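Local coordinates for GTP pyrophosphokinase (Streptococcus pneumoniae, PDB 2BE3), which probably transfers pyrophosphate from ATP to GTP to make the alarmone (p)ppGpp, as other members of the RelA/SpoT synthetase family do, at residues Q17-L22 and Y128-T132; M82-V86 and T147-N151. One frame throughout, in Å; residues are numbered along the deposited sequence.

In the fold
Both contacts involve the mixed five-stranded sheet of the synthetase-like domain, and they lie on opposite sides of the chain's centre. Interaction 1 sets helix 6-35 against the end of strand 122-130; interaction 2 joins the end of strand 77-83 to the start of helix 148-164. Their centres are about 25 Å apart and the nearest atoms about 11 Å, so they do not touch. Along the chain the four segments alternate: 17-22, 82-86, 128-132, 147-151. Strand 137-147 lies between strands 77-83 and 122-130 in the sheet, linking the two sites. Interaction 1 packs the N-terminal helix on the sheet beside the second subunit, whereas interaction 2 ties the sheet to the C-terminal helices within one chain.

Interaction 1. Residues Q17-L22 and Y128-T132; sequences QAVGEL and YTVDT
Leu22 sits over one face of the Tyr128 ring, its CG above the centre, 4.0 Å from the ring centroid and 9° off the normal, a CH-pi contact. The two methyls spread over different parts of that face: CD1 is nearest CG of the ring, whereas CD2 sits over the CD1-CE1 side. Ala18 is the small bump next door. Its CB fits into the notch between Tyr128 and Val130, 3.7 Å from Tyr128 CD2 and equally far from Val130 CG1, and approaches the ring obliquely. With CG anti to its backbone N, Tyr128 reaches across to the helix and brings its hydroxyl to Glu21. There Tyr128 OH donates to Glu21 OE1 at 2.5 Å, using the anti lone pair of that oxygen. Lys25 also bonds to this hydroxyl.

Past Val130 the contact turns polar. The extended chain of Gln17 slides along Val130, and Gln17 NE2 gives Asp131 O a nearly straight bond of 2.8 Å (171°), with the acceptor in the amide plane. A second bond, 3.1 Å from Gln17 NE2 to Glu21 OE2, helps fix the amide's rotation. One water donates to Glu21 OE2 and accepts from Asp131 N, so the residue just past the strand, Asp131, is held through both its N-H and its C=O.

This helix packs across the strand, their short axes 9.0 Å apart at 108°. Ala18 and Leu22 continue onto Ile139 and Ala141 of strand 137-147, and Leu22 also reaches Leu79 of strand 77-83. Beyond the strand end, the carboxylate of Asp131 bonds to the backbone N of Gln100 of the second subunit, which places this helix-on-sheet packing beside the dimer interface.

Interaction 2. Residues M82-V86 and T147-N151; sequences MVQFV and TLAMN
Packing of Met82 on Leu148 and of Val86 on Met150 makes this a mainly apolar strand-end to helix-start contact in the mixed sheet of the RelA/SpoT synthetase domain. Parallel neighbours 77-83 and 137-147 reach their ends here; the first leaves the sheet as a loop, the second runs into helix 148-164. Thr147 is the N-cap of that helix, and its OG1 accepts from Met150 N at 3.2 Å (166°). The same hydroxyl is hydrogen-bonded to Asp187 of helix 170-191, tying the helix start to that helix.

With OG1 of Thr147 turned between the backbone N and the carbonyl carbon (chi1 58°), where it caps the helix, CG2 is left to push into the bend of residues 84-86 and comes 3.4 Å from Val86 N. From the first helical turn the extended side chain of Met150 reaches the bend, where its CE meets Val86 CG2, the two side chains crossing at about a right angle. Ile111 touches both of these side chains.

On the strand side, selenomethionine Met82 is bent at chi2 and chi3 and lies across two residues of the first helical turn. Its CG rests against Leu148 CD1, while its SE stands 3.5 Å from Asn151 CG. Phe44 of strand 42-49 also packs on Met82 and Leu148, so the edge strand closes over this pair.

No hydrogen bond joins the two segments directly; a water donates to Gln84 O and accepts from Leu148 N, linking the bend to the first turn. Beside it, Thr147 CA lies 3.3 Å from Val83 O, a CA-H...O contact with an angle of 163° at the hydrogen.

Interaction 1. Residues Q17-L22 and Y128-T132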
# COMPACT_ATOMS: atom_id res chain seq x y z
N GLN A 17 -6.86 3.13 6.04
CA GLN A 17 -5.53 2.69 5.67
C GLN A 17 -5.52 1.39 4.84
O GLN A 17 -4.89 1.35 3.77
CB GLN A 17 -4.65 2.53 6.91
CG GLN A 17 -3.21 2.41 6.58
CD GLN A 17 -2.36 2.11 7.78
OE1 GLN A 17 -2.77 2.34 8.91
NE2 GLN A 17 -1.18 1.57 7.54
N ALA A 18 -6.20 0.35 5.34
CA ALA A 18 -6.34 -0.95 4.66
C ALA A 18 -6.98 -0.92 3.27
O ALA A 18 -6.48 -1.58 2.36
CB ALA A 18 -7.08 -1.98 5.55
N VAL A 19 -8.09 -0.18 3.12
CA VAL A 19 -8.70 0.09 1.80
C VAL A 19 -7.72 0.75 0.81
O VAL A 19 -7.63 0.33 -0.36
CB VAL A 19 -10.00 0.96 1.89
CG1 VAL A 19 -10.47 1.33 0.49
CG2 VAL A 19 -11.09 0.17 2.62
N GLY A 20 -7.02 1.78 1.28
CA GLY A 20 -6.00 2.47 0.50
C GLY A 20 -4.89 1.53 0.04
O GLY A 20 -4.55 1.51 -1.14
N GLU A 21 -4.34 0.74 0.95
CA GLU A 21 -3.32 -0.23 0.56
C GLU A 21 -3.87 -1.31 -0.37
O GLU A 21 -3.22 -1.66 -1.37
CB GLU A 21 -2.69 -0.88 1.78
CG GLU A 21 -1.79 0.03 2.57
CD GLU A 21 -1.28 -0.63 3.86
OE1 GLU A 21 -1.26 -1.89 3.96
OE2 GLU A 21 -0.90 0.14 4.77
N LEU A 22 -5.05 -1.84 -0.07
CA LEU A 22 -5.59 -2.94 -0.85
C LEU A 22 -5.96 -2.52 -2.29
O LEU A 22 -5.68 -3.26 -3.24
CB LEU A 22 -6.75 -3.61 -0.12
CG LEU A 22 -6.31 -4.54 1.01
CD1 LEU A 22 -7.44 -4.90 1.96
CD2 LEU A 22 -5.70 -5.77 0.38
N TYR A 128 -6.46 -8.90 7.23
CA TYR A 128 -5.45 -8.01 6.69
C TYR A 128 -4.88 -7.21 7.86
O TYR A 128 -5.62 -6.64 8.66
CB TYR A 128 -6.04 -7.11 5.59
CG TYR A 128 -5.01 -6.28 4.86
CD1 TYR A 128 -4.21 -6.85 3.87
CD2 TYR A 128 -4.81 -4.93 5.19
CE1 TYR A 128 -3.25 -6.11 3.20
CE2 TYR A 128 -3.83 -4.18 4.55
CZ TYR A 128 -3.06 -4.77 3.55
OH TYR A 128 -2.09 -4.03 2.89
N THR A 129 -3.56 -7.22 7.98
CA THR A 129 -2.88 -6.46 9.03
C THR A 129 -2.28 -5.17 8.48
O THR A 129 -1.56 -5.18 7.48
CB THR A 129 -1.80 -7.32 9.69
OG1 THR A 129 -2.45 -8.45 10.24
CG2 THR A 129 -1.05 -6.56 10.85
N VAL A 130 -2.62 -4.05 9.12
CA VAL A 130 -1.99 -2.76 8.80
C VAL A 130 -1.00 -2.38 9.91
O VAL A 130 -1.25 -2.66 11.08
CB VAL A 130 -3.02 -1.62 8.57
CG1 VAL A 130 -3.76 -1.86 7.28
CG2 VAL A 130 -4.00 -1.51 9.75
N ASP A 131 0.12 -1.76 9.53
CA ASP A 131 1.05 -1.17 10.50
C ASP A 131 0.66 0.27 10.77
O ASP A 131 0.34 1.03 9.87
CB ASP A 131 2.49 -1.28 10.01
CG ASP A 131 2.96 -2.72 9.91
OD1 ASP A 131 3.22 -3.35 10.97
OD2 ASP A 131 3.07 -3.23 8.78
N THR A 132 0.70 0.62 12.04
CA THR A 132 0.04 1.80 12.56
C THR A 132 1.04 2.34 13.57
O THR A 132 1.72 1.54 14.21
CB THR A 132 -1.27 1.33 13.25
OG1 THR A 132 -2.33 1.28 12.29
CG2 THR A 132 -1.69 2.18 14.41
O HOH W 1 -4.31 3.61 10.62
O HOH W 2 0.67 -0.78 6.57
O HOH W 3 -0.08 -3.81 5.55

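Interaction 2. Residues M82-V86 and T147-N151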
# COMPACT_ATOMS: atom_id res chain seq x y z
N MSE A 82 -13.43 -5.91 -10.51
CA MSE A 82 -14.21 -6.13 -11.71
C MSE A 82 -13.41 -6.95 -12.71
O MSE A 82 -12.27 -6.62 -13.01
CB MSE A 82 -14.64 -4.79 -12.32
CG MSE A 82 -16.14 -4.45 -12.09
SE MSE A 82 -16.67 -4.34 -10.15
CE MSE A 82 -15.41 -2.69 -9.63
N VAL A 83 -14.00 -8.03 -13.20
CA VAL A 83 -13.35 -8.97 -14.09
C VAL A 83 -14.17 -9.05 -15.36
O VAL A 83 -15.36 -8.70 -15.36
CB VAL A 83 -13.15 -10.41 -13.45
CG1 VAL A 83 -12.29 -10.34 -12.17
CG2 VAL A 83 -14.49 -11.07 -13.15
N GLN A 84 -13.55 -9.51 -16.44
CA GLN A 84 -14.22 -9.64 -17.71
C GLN A 84 -15.21 -10.81 -17.70
O GLN A 84 -16.40 -10.64 -18.05
CB GLN A 84 -13.16 -9.87 -18.77
CG GLN A 84 -13.55 -9.51 -20.15
CD GLN A 84 -12.36 -9.43 -21.08
OE1 GLN A 84 -11.39 -10.22 -20.98
NE2 GLN A 84 -12.43 -8.50 -22.03
N PHE A 85 -14.75 -11.99 -17.30
CA PHE A 85 -15.56 -13.21 -17.41
C PHE A 85 -15.88 -13.82 -16.06
O PHE A 85 -15.08 -13.77 -15.13
CB PHE A 85 -14.80 -14.25 -18.23
CG PHE A 85 -14.55 -13.85 -19.66
CD1 PHE A 85 -15.57 -13.94 -20.60
CD2 PHE A 85 -13.29 -13.44 -20.07
CE1 PHE A 85 -15.35 -13.60 -21.91
CE2 PHE A 85 -13.07 -13.11 -21.40
CZ PHE A 85 -14.10 -13.18 -22.31
N VAL A 86 -17.05 -14.45 -15.97
CA VAL A 86 -17.39 -15.31 -14.82
C VAL A 86 -16.23 -16.27 -14.46
O VAL A 86 -15.88 -16.43 -13.29
CB VAL A 86 -18.68 -16.16 -15.09
CG1 VAL A 86 -18.95 -17.19 -13.96
CG2 VAL A 86 -19.86 -15.29 -15.30
N THR A 147 -18.31 -9.58 -12.47
CA THR A 147 -18.24 -9.10 -13.83
C THR A 147 -18.89 -7.71 -13.88
O THR A 147 -19.56 -7.25 -12.92
CB THR A 147 -18.91 -10.04 -14.86
OG1 THR A 147 -20.29 -10.24 -14.53
CG2 THR A 147 -18.17 -11.37 -14.94
N LEU A 148 -18.69 -7.03 -14.99
CA LEU A 148 -19.28 -5.71 -15.15
C LEU A 148 -20.80 -5.82 -15.16
O LEU A 148 -21.46 -4.99 -14.59
CB LEU A 148 -18.72 -5.00 -16.40
CG LEU A 148 -17.31 -4.43 -16.12
CD1 LEU A 148 -17.37 -3.39 -14.99
CD2 LEU A 148 -16.28 -5.49 -15.70
N ALA A 149 -21.34 -6.87 -15.77
CA ALA A 149 -22.79 -7.05 -15.78
C ALA A 149 -23.36 -7.37 -14.35
O ALA A 149 -24.41 -6.81 -13.95
CB ALA A 149 -23.19 -8.08 -16.80
N MSE A 150 -22.66 -8.24 -13.60
CA MSE A 150 -22.97 -8.46 -12.18
C MSE A 150 -22.90 -7.17 -11.38
O MSE A 150 -23.82 -6.86 -10.65
CB MSE A 150 -22.04 -9.50 -11.53
CG MSE A 150 -22.15 -10.91 -12.02
SE MSE A 150 -20.76 -12.01 -11.13
CE MSE A 150 -20.58 -13.54 -12.43
N ASN A 151 -21.82 -6.41 -11.51
CA ASN A 151 -21.71 -5.13 -10.84
C ASN A 151 -22.80 -4.10 -11.19
O ASN A 151 -23.32 -3.41 -10.32
CB ASN A 151 -20.32 -4.55 -11.05
CG ASN A 151 -20.05 -3.39 -10.12
OD1 ASN A 151 -19.94 -2.23 -10.56
ND2 ASN A 151 -19.95 -3.67 -8.82
O HOH W 4 -17.43 -7.91 -17.58